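Local coordinates for protein putative esterase (Uncultured bacterium, PDB 7C4D) that probably hydrolyses carboxylic ester bonds, as a marine bacterial esterase of the alpha/beta hydrolase fold, at residues A[56-61]-A[71-76]; A[76-81]-A[103-108]; A[246-251]-A[260-265]. One frame throughout, in Å; residues are numbered along the deposited sequence. Where two conformers were deposited one is given.

Interaction 1: residues A[56-61]-A[71-76]; sequences DQRNHG and YESMAE
The loop that leaves strand 51-55 of the alpha/beta hydrolase sheet turns back to pack on the first turns of helix 71-84, with Arg58 and Gln57 meeting Ser73 and Met74. Gln57 to His60 form a type II beta turn, and the closest pair of CA atoms, Arg58 and Met74, is 6.9 Å apart. Arg58 touches Ser73 and Met74 with its side chain from CG out to the guanidinium. Its CG lies 3.8 Å from CG of Met74, an alkyl contact in which the two chains run at a slant to each other. Farther out, the guanidinium lies flat against Ser73, whose OG sits over the centre of one face, 3.6 Å from CZ of Arg58. A bend at the third torsion (chi3 55°) turns the guanidinium out of line with the alkyl chain, and its face then lies against Ser73 OG. No direct hydrogen bond joins the two segments, and the polar ends of Arg58 and Ser73 find their partners outside them: Arg58 NE forms a salt bridge with Asp77, NH1 donates to the carbonyl O of Asp68, and Ser73 OG bonds to the carbonyl O of Ser70. The turn itself is braced by His60, whose ND1 donates to O of Arg58 at 2.9 Å with an N-H...O angle of 168°; the acceptor lies in the plane of the imidazole. Gln57 reaches the helix less directly. Its OE1 is 4.3 Å from SD of Met74, while one water donates to OE1 of Gln57 at 3.3 Å and to the carbonyl O of Met74 at 2.9 Å. The chemistry thus divides between van der Waals packing, a single water bridge, and a buried arginine charge that Asp77, one helical turn beyond Ser73, would be expected to balance.

Interaction 2: residues A[76-81]-A[103-108]; sequences EDLHEF and MWFTAA
Apolar packing carries the contact between Phe105 of helix 97-108 and two consecutive residues of helix 71-84, Leu78 and His79. Leu78 comes over one face of the phenyl ring, displaced toward its rim, and its CD2 is 3.7 Å from CG of Phe105. The same methyl lies 3.8 Å from CB of Phe105, so it covers the root of the side chain as well as the ring. His79 meets the ring at its edge: CB of His79 lies near the phenyl plane, 3.6 Å from CE1 of Phe105. Both side chains cross that of Phe105 at about a right angle. Phe105 reaches across because its CG is anti to the backbone N (chi1 172°), which carries the ring toward helix 71-84, where the CA atoms of His79 and Phe105 stand 7.3 Å apart. With an alanine at this position, the Leu78 methyl and the His79 CB would probably lose the ring they pack on, opening a gap between the two helices.

The polar component stays within one helix. ND1 of His79 donates to OE2 of Glu76 at 3.1 Å with an N-H...O angle of 145°, so the bond is distinctly bent. It meets the carboxylate oxygen from above the carboxylate plane, with the acceptor 23° out of the imidazole plane. This tether joins residues three apart in sequence and helps to set the rotation of the ring. No hydrogen bond crosses between the helices.

Around the contact, the ring of His109 meets those of both His79 and Phe105. Phe105 also touches Ile82 of its partner helix 71-84 and Val113 of strand 113-119, while Leu78 packs on Ile27 and Leu29 of strand 25-29, placing the paired helices against the central sheet.

Interaction 3: residues A[246-251]-A[260-265]; sequences VTIPGA and PKIFIQ
Segment 246-251 takes in the end of strand 244-248 and then a type II beta turn from Ile248 to Ala251, and its nearest CA pair with helix 260-270, Ile248 and Ile262, is 7.0 Å apart. Ile248 and Ile262 carry most of the contact, and Ile248 uses both branches of its side chain. Its CG2 methyl meets CG2 of Ile262 at 3.8 Å, the two side chains running antiparallel alongside one another. The other branch serves a different neighbour: with CG1 anti to the carbonyl carbon (chi1 -61°), CD1 of Ile248 reaches within 4.2 Å of CD2 of Phe263, where the chains cross at a slant. Pro249 adds a looser contact, its CG lying 4.3 Å from CD1 of Ile262. All the contacts are between carbon atoms, and no hydrogen bond links the segments. The buried part of the interface continues inward through Phe263, which meets Trp39 edge-to-face and also packs on Leu220 and on Ile42 of helix 40-46. On the strand side, backbone bonds join Ile248 to Lys221 and Glu223. The contact therefore packs the last helix of the chain against the end of an outermost strand of the sheet. Such a strand and C-terminal helix are typical of the alpha/beta hydrolase fold, and the connection between them, which includes short helix 255-258, carries His253, probably the histidine of a Ser-His-Asp triad.

How the interactions relate
Interactions 1, 2 and 3 follow one another along the chain without overlap except at Glu76, which belongs to both of the first two. Interactions 1 and 2 share helix 71-84, have centres 10 Å apart and touch directly; the salt bridge from Arg58 NE to Asp77 OD2 spans 2.6 Å. Together they form one continuous packed region, joining the loop after strand 51-55 to helix 71-84, and that helix to helix 97-108. Interaction 3 lies apart, its centre 26 Å from each of the others and its nearest atoms about 13 Å away. It packs helix 260-270 beside edge strand 244-248 of the same mixed sheet, across the chain's centre from interaction 1.

Interaction 1: residues A[56-61]-A[71-76]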
ATOM      1  N   ASP A  56      -4.374   8.617  -0.236  1.00 45.05           N
ATOM      2  CA  ASP A  56      -5.327   7.578   0.153  1.00 42.59           C
ATOM      3  C   ASP A  56      -5.798   6.962  -1.167  1.00 41.64           C
ATOM      4  O   ASP A  56      -6.188   7.683  -2.072  1.00 43.67           O
ATOM      5  CB  ASP A  56      -6.513   8.142   0.950  1.00 42.21           C
ATOM      6  CG  ASP A  56      -6.222   8.587   2.383  1.00 44.51           C
ATOM      7  OD1 ASP A  56      -5.125   8.339   2.871  1.00 50.41           O
ATOM      8  OD2 ASP A  56      -7.116   9.128   3.029  1.00 46.58           O
ATOM      9  N   GLN A  57      -5.621   5.655  -1.348  1.00 41.57           N
ATOM     10  CA  GLN A  57      -6.047   5.050  -2.609  1.00 46.48           C
ATOM     11  C   GLN A  57      -7.557   4.801  -2.602  1.00 47.73           C
ATOM     12  O   GLN A  57      -8.171   4.850  -1.530  1.00 42.22           O
ATOM     13  CB  GLN A  57      -5.239   3.784  -2.857  1.00 49.17           C
ATOM     14  CG  GLN A  57      -3.774   4.104  -3.139  1.00 51.63           C
ATOM     15  CD  GLN A  57      -3.023   2.833  -3.369  1.00 56.84           C
ATOM     16  OE1 GLN A  57      -2.912   2.350  -4.498  1.00 63.47           O
ATOM     17  NE2 GLN A  57      -2.592   2.244  -2.269  1.00 58.28           N
ATOM     18  N   ARG A  58      -8.135   4.519  -3.794  1.00 46.46           N
ATOM     19  CA  ARG A  58      -9.574   4.251  -3.898  1.00 46.02           C
ATOM     20  C   ARG A  58     -10.010   3.223  -2.850  1.00 51.86           C
ATOM     21  O   ARG A  58      -9.257   2.293  -2.533  1.00 49.43           O
ATOM     22  CB  ARG A  58      -9.946   3.864  -5.331  1.00 52.28           C
ATOM     23  CG  ARG A  58      -9.515   2.471  -5.773  1.00 52.98           C
ATOM     24  CD  ARG A  58     -10.259   2.044  -7.028  1.00 47.42           C
ATOM     25  NE  ARG A  58     -10.060   3.063  -8.033  1.00 52.06           N
ATOM     26  CZ  ARG A  58     -10.830   3.241  -9.099  1.00 54.54           C
ATOM     27  NH1 ARG A  58     -11.854   2.434  -9.295  1.00 58.49           N
ATOM     28  NH2 ARG A  58     -10.572   4.211  -9.960  1.00 47.50           N
ATOM     29  N   ASN A  59     -11.183   3.485  -2.237  1.00 48.55           N
ATOM     30  CA  ASN A  59     -11.850   2.650  -1.244  1.00 48.26           C
ATOM     31  C   ASN A  59     -11.188   2.728   0.136  1.00 51.31           C
ATOM     32  O   ASN A  59     -11.546   1.967   1.039  1.00 48.46           O
ATOM     33  CB  ASN A  59     -12.072   1.204  -1.707  1.00 50.55           C
ATOM     34  CG  ASN A  59     -13.068   1.093  -2.848  1.00 59.12           C
ATOM     35  OD1 ASN A  59     -14.030   1.873  -2.948  1.00 50.25           O
ATOM     36  ND2 ASN A  59     -12.830   0.140  -3.733  1.00 52.46           N
ATOM     37  N   HIS A  60     -10.263   3.682   0.308  1.00 48.14           N
ATOM     38  CA  HIS A  60      -9.449   3.762   1.510  1.00 46.27           C
ATOM     39  C   HIS A  60      -9.441   5.189   2.047  1.00 39.00           C
ATOM     40  O   HIS A  60      -9.494   6.154   1.285  1.00 42.39           O
ATOM     41  CB  HIS A  60      -8.011   3.259   1.262  1.00 46.37           C
ATOM     42  CG  HIS A  60      -7.881   1.790   1.091  1.00 42.27           C
ATOM     43  ND1 HIS A  60      -8.115   1.163  -0.124  1.00 43.53           N
ATOM     44  CD2 HIS A  60      -7.521   0.828   1.967  1.00 45.74           C
ATOM     45  CE1 HIS A  60      -7.919  -0.138   0.028  1.00 45.19           C
ATOM     46  NE2 HIS A  60      -7.581  -0.372   1.315  1.00 46.71           N
ATOM     47  N   GLY A  61      -9.323   5.268   3.377  1.00 46.09           N
ATOM     48  CA  GLY A  61      -9.173   6.519   4.101  1.00 47.30           C
ATOM     49  C   GLY A  61     -10.312   7.478   3.760  1.00 52.46           C
ATOM     50  O   GLY A  61     -11.479   7.135   3.902  1.00 49.76           O
ATOM     51  N   TYR A  71      -5.664  -3.078 -10.612  1.00 47.71           N
ATOM     52  CA  TYR A  71      -4.419  -2.343 -10.536  1.00 48.61           C
ATOM     53  C   TYR A  71      -4.399  -1.350 -11.678  1.00 53.04           C
ATOM     54  O   TYR A  71      -3.753  -0.300 -11.610  1.00 54.72           O
ATOM     55  CB  TYR A  71      -3.211  -3.282 -10.535  1.00 43.53           C
ATOM     56  CG  TYR A  71      -2.975  -3.951  -9.201  1.00 47.99           C
ATOM     57  CD1 TYR A  71      -2.716  -3.170  -8.075  1.00 46.51           C
ATOM     58  CD2 TYR A  71      -2.933  -5.333  -9.057  1.00 46.82           C
ATOM     59  CE1 TYR A  71      -2.555  -3.724  -6.823  1.00 39.71           C
ATOM     60  CE2 TYR A  71      -2.696  -5.915  -7.818  1.00 42.09           C
ATOM     61  CZ  TYR A  71      -2.519  -5.098  -6.698  1.00 49.44           C
ATOM     62  OH  TYR A  71      -2.275  -5.541  -5.427  1.00 42.44           O
ATOM     63  N   GLU A  72      -5.154  -1.696 -12.718  1.00 50.30           N
ATOM     64  CA  GLU A  72      -5.282  -0.819 -13.869  1.00 52.41           C
ATOM     65  C   GLU A  72      -5.947   0.485 -13.421  1.00 49.87           C
ATOM     66  O   GLU A  72      -5.498   1.570 -13.776  1.00 55.45           O
ATOM     67  CB  GLU A  72      -6.085  -1.531 -14.958  1.00 63.12           C
ATOM     68  CG  GLU A  72      -6.411  -0.671 -16.158  1.00 76.31           C
ATOM     69  CD  GLU A  72      -5.218  -0.372 -17.046  1.00 87.56           C
ATOM     70  OE1 GLU A  72      -5.091   0.794 -17.466  1.00 87.79           O
ATOM     71  OE2 GLU A  72      -4.428  -1.310 -17.321  1.00 92.52           O
ATOM     72  N   SER A  73      -7.018   0.362 -12.634  1.00 51.83           N
ATOM     73  CA  SER A  73      -7.832   1.508 -12.262  1.00 53.77           C
ATOM     74  C   SER A  73      -7.089   2.334 -11.220  1.00 49.55           C
ATOM     75  O   SER A  73      -7.100   3.561 -11.307  1.00 53.05           O
ATOM     76  CB  SER A  73      -9.218   1.104 -11.765  1.00 48.10           C
ATOM     77  OG  SER A  73      -9.150   0.407 -10.534  1.00 55.33           O
ATOM     78  N   MET A  74      -6.454   1.633 -10.260  1.00 45.65           N
ATOM     79  CA  MET A  74      -5.661   2.262  -9.209  1.00 46.26           C
ATOM     80  C   MET A  74      -4.474   2.998  -9.818  1.00 46.60           C
ATOM     81  O   MET A  74      -4.243   4.129  -9.445  1.00 49.96           O
ATOM     82  CB  MET A  74      -5.250   1.259  -8.128  1.00 49.08           C
ATOM     83  CG  MET A  74      -6.458   0.816  -7.324  1.00 46.05           C
ATOM     84  SD  MET A  74      -6.296  -0.029  -5.747  1.00 51.24           S
ATOM     85  CE  MET A  74      -5.587  -1.574  -6.302  1.00 46.15           C
ATOM     86  N   ALA A  75      -3.848   2.418 -10.864  1.00 47.23           N
ATOM     87  CA  ALA A  75      -2.766   3.040 -11.624  1.00 42.31           C
ATOM     88  C   ALA A  75      -3.243   4.310 -12.292  1.00 49.52           C
ATOM     89  O   ALA A  75      -2.487   5.283 -12.393  1.00 48.28           O
ATOM     90  CB  ALA A  75      -2.201   2.100 -12.664  1.00 45.98           C
ATOM     91  N   GLU A  76      -4.493   4.268 -12.785  1.00 49.68           N
ATOM     92  CA  GLU A  76      -5.065   5.412 -13.478  1.00 54.56           C
ATOM     93  C   GLU A  76      -5.340   6.558 -12.504  1.00 45.81           C
ATOM     94  O   GLU A  76      -5.117   7.718 -12.850  1.00 50.69           O
ATOM     95  CB  GLU A  76      -6.318   5.044 -14.298  1.00 58.42           C
ATOM     96  CG  GLU A  76      -6.541   6.024 -15.452  1.00 61.72           C
ATOM     97  CD  GLU A  76      -5.360   6.066 -16.415  1.00 69.21           C
ATOM     98  OE1 GLU A  76      -4.775   4.982 -16.677  1.00 71.98           O
ATOM     99  OE2 GLU A  76      -4.998   7.174 -16.869  1.00 68.17           O
TER
HETATM  100  O   HOH W   1      -3.689   4.663  -6.684  1.00 47.32           O

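Interaction 2: residues A[76-81]-A[103-108]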
ATOM      1  N   GLU A  76      -4.493   4.268 -12.785  1.00 49.68           N
ATOM      2  CA  GLU A  76      -5.065   5.412 -13.478  1.00 54.56           C
ATOM      3  C   GLU A  76      -5.340   6.558 -12.504  1.00 45.81           C
ATOM      4  O   GLU A  76      -5.117   7.718 -12.850  1.00 50.69           O
ATOM      5  CB  GLU A  76      -6.318   5.044 -14.298  1.00 58.42           C
ATOM      6  CG  GLU A  76      -6.541   6.024 -15.452  1.00 61.72           C
ATOM      7  CD  GLU A  76      -5.360   6.066 -16.415  1.00 69.21           C
ATOM      8  OE1 GLU A  76      -4.775   4.982 -16.677  1.00 71.98           O
ATOM      9  OE2 GLU A  76      -4.998   7.174 -16.869  1.00 68.17           O
ATOM     10  N   ASP A  77      -5.912   6.213 -11.344  1.00 45.39           N
ATOM     11  CA  ASP A  77      -6.071   7.124 -10.208  1.00 47.25           C
ATOM     12  C   ASP A  77      -4.766   7.852  -9.897  1.00 48.90           C
ATOM     13  O   ASP A  77      -4.756   9.086  -9.808  1.00 49.70           O
ATOM     14  CB  ASP A  77      -6.537   6.385  -8.953  1.00 46.77           C
ATOM     15  CG  ASP A  77      -7.935   5.791  -9.069  1.00 52.49           C
ATOM     16  OD1 ASP A  77      -8.646   6.112 -10.070  1.00 52.18           O
ATOM     17  OD2 ASP A  77      -8.311   5.033  -8.155  1.00 50.31           O
ATOM     18  N   LEU A  78      -3.675   7.074  -9.809  1.00 47.62           N
ATOM     19  CA  LEU A  78      -2.333   7.596  -9.595  1.00 46.27           C
ATOM     20  C   LEU A  78      -1.956   8.541 -10.722  1.00 47.97           C
ATOM     21  O   LEU A  78      -1.509   9.662 -10.452  1.00 45.44           O
ATOM     22  CB  LEU A  78      -1.314   6.452  -9.438  1.00 44.23           C
ATOM     23  CG  LEU A  78       0.122   6.899  -9.139  1.00 47.56           C
ATOM     24  CD1 LEU A  78       0.181   7.854  -7.931  1.00 40.29           C
ATOM     25  CD2 LEU A  78       1.010   5.679  -8.914  1.00 42.98           C
ATOM     26  N   HIS A  79      -2.157   8.090 -11.980  1.00 49.12           N
ATOM     27  CA  HIS A  79      -1.783   8.884 -13.158  1.00 46.65           C
ATOM     28  C   HIS A  79      -2.524  10.234 -13.202  1.00 50.18           C
ATOM     29  O   HIS A  79      -1.936  11.294 -13.459  1.00 46.26           O
ATOM     30  CB  HIS A  79      -1.997   8.065 -14.440  1.00 51.32           C
ATOM     31  CG  HIS A  79      -1.618   8.777 -15.689  1.00 62.30           C
ATOM     32  ND1 HIS A  79      -2.158   8.449 -16.908  1.00 75.40           N
ATOM     33  CD2 HIS A  79      -0.745   9.781 -15.923  1.00 68.88           C
ATOM     34  CE1 HIS A  79      -1.644   9.224 -17.838  1.00 67.95           C
ATOM     35  NE2 HIS A  79      -0.775  10.040 -17.262  1.00 71.50           N
ATOM     36  N   GLU A  80      -3.833  10.186 -12.916  1.00 49.62           N
ATOM     37  CA  GLU A  80      -4.683  11.369 -12.835  1.00 56.55           C
ATOM     38  C   GLU A  80      -4.244  12.314 -11.707  1.00 55.30           C
ATOM     39  O   GLU A  80      -4.221  13.527 -11.899  1.00 51.28           O
ATOM     40  CB  GLU A  80      -6.154  10.985 -12.609  1.00 62.47           C
ATOM     41  CG  GLU A  80      -6.795  10.226 -13.763  1.00 70.91           C
ATOM     42  CD  GLU A  80      -6.627  10.843 -15.143  1.00 80.25           C
ATOM     43  OE1 GLU A  80      -6.487  10.063 -16.123  1.00 89.92           O
ATOM     44  OE2 GLU A  80      -6.642  12.098 -15.240  1.00 75.18           O
ATOM     45  N   PHE A  81      -3.928  11.760 -10.528  1.00 44.68           N
ATOM     46  CA  PHE A  81      -3.388  12.545  -9.422  1.00 47.31           C
ATOM     47  C   PHE A  81      -2.135  13.323  -9.827  1.00 44.84           C
ATOM     48  O   PHE A  81      -2.002  14.520  -9.530  1.00 48.22           O
ATOM     49  CB  PHE A  81      -3.202  11.704  -8.155  1.00 48.28           C
ATOM     50  CG  PHE A  81      -2.492  12.461  -7.070  1.00 49.72           C
ATOM     51  CD1 PHE A  81      -3.185  13.294  -6.210  1.00 49.56           C
ATOM     52  CD2 PHE A  81      -1.112  12.424  -6.982  1.00 46.98           C
ATOM     53  CE1 PHE A  81      -2.512  14.022  -5.240  1.00 59.78           C
ATOM     54  CE2 PHE A  81      -0.442  13.147  -6.007  1.00 56.25           C
ATOM     55  CZ  PHE A  81      -1.142  13.941  -5.126  1.00 51.67           C
ATOM     56  N   MET A 103       4.263  -0.395  -9.411  1.00 38.67           N
ATOM     57  CA  MET A 103       4.909  -1.154 -10.473  1.00 43.51           C
ATOM     58  C   MET A 103       4.093  -1.095 -11.776  1.00 44.47           C
ATOM     59  O   MET A 103       4.682  -0.811 -12.823  1.00 44.35           O
ATOM     60  CB  MET A 103       5.144  -2.595 -10.028  1.00 36.00           C
ATOM     61  CG  MET A 103       6.294  -2.734  -9.084  1.00 37.62           C
ATOM     62  SD  MET A 103       6.700  -4.459  -8.805  1.00 48.43           S
ATOM     63  CE  MET A 103       5.461  -4.955  -7.600  1.00 40.62           C
ATOM     64  N   TRP A 104       2.749  -1.261 -11.686  1.00 46.72           N
ATOM     65  CA  TRP A 104       1.846  -1.113 -12.834  0.50 46.13           C
ATOM     66  C   TRP A 104       2.030   0.256 -13.472  1.00 45.07           C
ATOM     67  O   TRP A 104       2.308   0.338 -14.665  1.00 45.88           O
ATOM     68  CB  TRP A 104       0.374  -1.310 -12.435  0.50 46.62           C
ATOM     69  CG  TRP A 104      -0.131  -2.698 -12.657  0.50 51.76           C
ATOM     70  CD1 TRP A 104       0.121  -3.798 -11.891  0.50 55.00           C
ATOM     71  CD2 TRP A 104      -0.971  -3.141 -13.740  0.50 58.31           C
ATOM     72  NE1 TRP A 104      -0.510  -4.896 -12.412  0.50 59.74           N
ATOM     73  CE2 TRP A 104      -1.190  -4.524 -13.546  0.50 61.64           C
ATOM     74  CE3 TRP A 104      -1.573  -2.505 -14.832  0.50 55.69           C
ATOM     75  CZ2 TRP A 104      -1.977  -5.279 -14.420  0.50 67.29           C
ATOM     76  CZ3 TRP A 104      -2.348  -3.254 -15.693  0.50 61.26           C
ATOM     77  CH2 TRP A 104      -2.544  -4.622 -15.491  0.50 64.40           C
ATOM     78  N   PHE A 105       1.892   1.316 -12.648  1.00 42.84           N
ATOM     79  CA  PHE A 105       2.035   2.685 -13.118  1.00 41.06           C
ATOM     80  C   PHE A 105       3.392   2.955 -13.777  1.00 42.16           C
ATOM     81  O   PHE A 105       3.446   3.670 -14.776  1.00 41.19           O
ATOM     82  CB  PHE A 105       1.660   3.724 -12.051  1.00 41.83           C
ATOM     83  CG  PHE A 105       1.999   5.135 -12.471  1.00 49.20           C
ATOM     84  CD1 PHE A 105       1.084   5.912 -13.180  1.00 50.06           C
ATOM     85  CD2 PHE A 105       3.248   5.686 -12.180  1.00 47.06           C
ATOM     86  CE1 PHE A 105       1.437   7.183 -13.625  1.00 41.31           C
ATOM     87  CE2 PHE A 105       3.586   6.969 -12.600  1.00 42.79           C
ATOM     88  CZ  PHE A 105       2.680   7.711 -13.318  1.00 46.06           C
ATOM     89  N   THR A 106       4.471   2.409 -13.193  1.00 41.16           N
ATOM     90  CA  THR A 106       5.842   2.679 -13.614  1.00 39.47           C
ATOM     91  C   THR A 106       6.132   2.029 -14.976  1.00 42.88           C
ATOM     92  O   THR A 106       6.782   2.633 -15.824  1.00 42.08           O
ATOM     93  CB  THR A 106       6.836   2.175 -12.542  1.00 41.81           C
ATOM     94  OG1 THR A 106       6.650   2.966 -11.363  1.00 39.44           O
ATOM     95  CG2 THR A 106       8.290   2.213 -12.973  1.00 35.13           C
ATOM     96  N   ALA A 107       5.707   0.769 -15.146  1.00 42.61           N
ATOM     97  CA  ALA A 107       5.810   0.059 -16.415  1.00 49.71           C
ATOM     98  C   ALA A 107       4.986   0.760 -17.525  1.00 53.32           C
ATOM     99  O   ALA A 107       5.488   0.982 -18.614  1.00 52.86           O
ATOM    100  CB  ALA A 107       5.370  -1.367 -16.198  1.00 45.90           C
ATOM    101  N   ALA A 108       3.743   1.159 -17.239  1.00 48.11           N
ATOM    102  CA  ALA A 108       2.894   1.929 -18.148  1.00 54.54           C
ATOM    103  C   ALA A 108       3.421   3.329 -18.436  1.00 60.62           C
ATOM    104  O   ALA A 108       3.081   3.869 -19.491  1.00 60.45           O
ATOM    105  CB  ALA A 108       1.467   2.035 -17.651  1.00 44.97           C
TER

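Interaction 3: residues A[246-251]-A[260-265]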
ATOM      1  N   VAL A 246      16.866  -5.450  -0.779  1.00 47.47           N
ATOM      2  CA  VAL A 246      17.474  -5.185   0.505  1.00 50.81           C
ATOM      3  C   VAL A 246      16.528  -5.746   1.560  1.00 54.56           C
ATOM      4  O   VAL A 246      15.337  -5.443   1.547  1.00 55.26           O
ATOM      5  CB  VAL A 246      17.740  -3.674   0.681  1.00 54.33           C
ATOM      6  CG1 VAL A 246      17.917  -3.263   2.131  1.00 52.85           C
ATOM      7  CG2 VAL A 246      18.909  -3.172  -0.164  1.00 51.79           C
ATOM      8  N   THR A 247      17.079  -6.555   2.472  1.00 52.39           N
ATOM      9  CA  THR A 247      16.339  -7.137   3.585  1.00 55.81           C
ATOM     10  C   THR A 247      16.541  -6.298   4.843  1.00 59.15           C
ATOM     11  O   THR A 247      17.677  -6.115   5.282  1.00 67.50           O
ATOM     12  CB  THR A 247      16.748  -8.604   3.771  1.00 55.76           C
ATOM     13  OG1 THR A 247      16.365  -9.287   2.573  1.00 58.38           O
ATOM     14  CG2 THR A 247      16.129  -9.263   4.980  1.00 51.81           C
ATOM     15  N   ILE A 248      15.441  -5.760   5.395  1.00 59.08           N
ATOM     16  CA  ILE A 248      15.484  -5.067   6.677  1.00 60.25           C
ATOM     17  C   ILE A 248      15.410  -6.125   7.774  1.00 68.95           C
ATOM     18  O   ILE A 248      14.374  -6.788   7.881  1.00 70.95           O
ATOM     19  CB  ILE A 248      14.309  -4.083   6.807  1.00 59.37           C
ATOM     20  CG1 ILE A 248      14.334  -3.002   5.722  1.00 64.03           C
ATOM     21  CG2 ILE A 248      14.218  -3.509   8.213  1.00 65.41           C
ATOM     22  CD1 ILE A 248      13.231  -1.968   5.854  1.00 62.44           C
ATOM     23  N   PRO A 249      16.477  -6.318   8.599  1.00 70.54           N
ATOM     24  CA  PRO A 249      16.465  -7.291   9.704  1.00 71.02           C
ATOM     25  C   PRO A 249      15.348  -7.111  10.734  1.00 71.17           C
ATOM     26  O   PRO A 249      15.036  -5.993  11.135  1.00 67.03           O
ATOM     27  CB  PRO A 249      17.772  -7.054  10.471  1.00 60.08           C
ATOM     28  CG  PRO A 249      18.257  -5.711   9.970  1.00 70.55           C
ATOM     29  CD  PRO A 249      17.748  -5.580   8.547  1.00 69.84           C
ATOM     30  N   GLY A 250      14.726  -8.229  11.131  1.00 70.09           N
ATOM     31  CA  GLY A 250      13.792  -8.230  12.243  1.00 68.01           C
ATOM     32  C   GLY A 250      12.475  -7.529  11.934  1.00 74.86           C
ATOM     33  O   GLY A 250      11.781  -7.115  12.858  1.00 68.55           O
ATOM     34  N   ALA A 251      12.120  -7.413  10.644  1.00 67.18           N
ATOM     35  CA  ALA A 251      10.834  -6.831  10.311  1.00 59.69           C
ATOM     36  C   ALA A 251      10.016  -7.790   9.457  1.00 54.06           C
ATOM     37  O   ALA A 251      10.575  -8.594   8.709  1.00 58.75           O
ATOM     38  CB  ALA A 251      11.012  -5.482   9.677  1.00 70.27           C
ATOM     39  N   PRO A 260      11.015   1.727  11.449  1.00 56.44           N
ATOM     40  CA  PRO A 260      10.967   2.949  10.650  1.00 53.03           C
ATOM     41  C   PRO A 260      12.320   3.608  10.401  1.00 63.65           C
ATOM     42  O   PRO A 260      12.541   4.167   9.324  1.00 56.42           O
ATOM     43  CB  PRO A 260      10.006   3.892  11.379  1.00 55.21           C
ATOM     44  CG  PRO A 260       9.916   3.330  12.783  1.00 56.81           C
ATOM     45  CD  PRO A 260      10.201   1.845  12.666  1.00 59.32           C
ATOM     46  N   LYS A 261      13.218   3.510  11.387  1.00 63.40           N
ATOM     47  CA  LYS A 261      14.522   4.141  11.313  1.00 61.14           C
ATOM     48  C   LYS A 261      15.294   3.492  10.174  1.00 52.75           C
ATOM     49  O   LYS A 261      15.891   4.185   9.366  1.00 49.42           O
ATOM     50  CB  LYS A 261      15.287   3.986  12.637  1.00 68.46           C
ATOM     51  CG  LYS A 261      16.646   4.675  12.692  1.00 73.98           C
ATOM     52  CD  LYS A 261      17.477   4.331  13.933  1.00 94.48           C
ATOM     53  CE  LYS A 261      18.919   4.810  13.893  1.00 88.01           C
ATOM     54  NZ  LYS A 261      19.049   6.277  14.089  1.00 81.69           N
ATOM     55  N   ILE A 262      15.297   2.157  10.128  1.00 48.72           N
ATOM     56  CA  ILE A 262      15.984   1.480   9.040  1.00 49.54           C
ATOM     57  C   ILE A 262      15.235   1.713   7.708  1.00 59.18           C
ATOM     58  O   ILE A 262      15.851   1.718   6.643  1.00 54.17           O
ATOM     59  CB  ILE A 262      16.222  -0.001   9.367  1.00 50.28           C
ATOM     60  CG1 ILE A 262      17.003  -0.200  10.682  1.00 53.16           C
ATOM     61  CG2 ILE A 262      16.867  -0.723   8.191  1.00 43.19           C
ATOM     62  CD1 ILE A 262      17.430  -1.645  10.931  1.00 49.50           C
ATOM     63  N   PHE A 263      13.917   1.975   7.747  1.00 49.75           N
ATOM     64  CA  PHE A 263      13.182   2.187   6.516  1.00 47.95           C
ATOM     65  C   PHE A 263      13.690   3.470   5.859  1.00 44.89           C
ATOM     66  O   PHE A 263      13.976   3.509   4.673  1.00 44.99           O
ATOM     67  CB  PHE A 263      11.669   2.192   6.755  1.00 45.67           C
ATOM     68  CG  PHE A 263      10.878   2.173   5.468  1.00 47.50           C
ATOM     69  CD1 PHE A 263      10.594   3.344   4.784  1.00 47.06           C
ATOM     70  CD2 PHE A 263      10.432   0.979   4.928  1.00 45.76           C
ATOM     71  CE1 PHE A 263       9.902   3.327   3.574  1.00 46.16           C
ATOM     72  CE2 PHE A 263       9.712   0.966   3.736  1.00 47.05           C
ATOM     73  CZ  PHE A 263       9.479   2.129   3.040  1.00 38.54           C
ATOM     74  N   ILE A 264      13.849   4.503   6.672  1.00 44.19           N
ATOM     75  CA  ILE A 264      14.254   5.818   6.214  1.00 43.36           C
ATOM     76  C   ILE A 264      15.689   5.781   5.691  1.00 49.29           C
ATOM     77  O   ILE A 264      16.023   6.418   4.694  1.00 46.38           O
ATOM     78  CB  ILE A 264      14.009   6.807   7.375  1.00 46.25           C
ATOM     79  CG1 ILE A 264      12.509   7.073   7.502  1.00 43.37           C
ATOM     80  CG2 ILE A 264      14.773   8.117   7.208  1.00 42.42           C
ATOM     81  CD1 ILE A 264      12.056   7.440   8.883  1.00 49.71           C
ATOM     82  N   GLN A 265      16.529   5.005   6.372  1.00 50.52           N
ATOM     83  CA  GLN A 265      17.924   4.859   6.022  1.00 52.46           C
ATOM     84  C   GLN A 265      18.040   4.329   4.599  1.00 47.84           C
ATOM     85  O   GLN A 265      18.698   4.958   3.781  1.00 52.30           O
ATOM     86  CB  GLN A 265      18.597   4.030   7.116  1.00 52.07           C
ATOM     87  CG  GLN A 265      19.748   3.117   6.727  1.00 67.37           C
ATOM     88  CD  GLN A 265      20.107   2.264   7.929  1.00 71.16           C
ATOM     89  OE1 GLN A 265      20.080   2.725   9.070  1.00 76.50           O
ATOM     90  NE2 GLN A 265      20.412   0.996   7.694  1.00 78.94           N
TER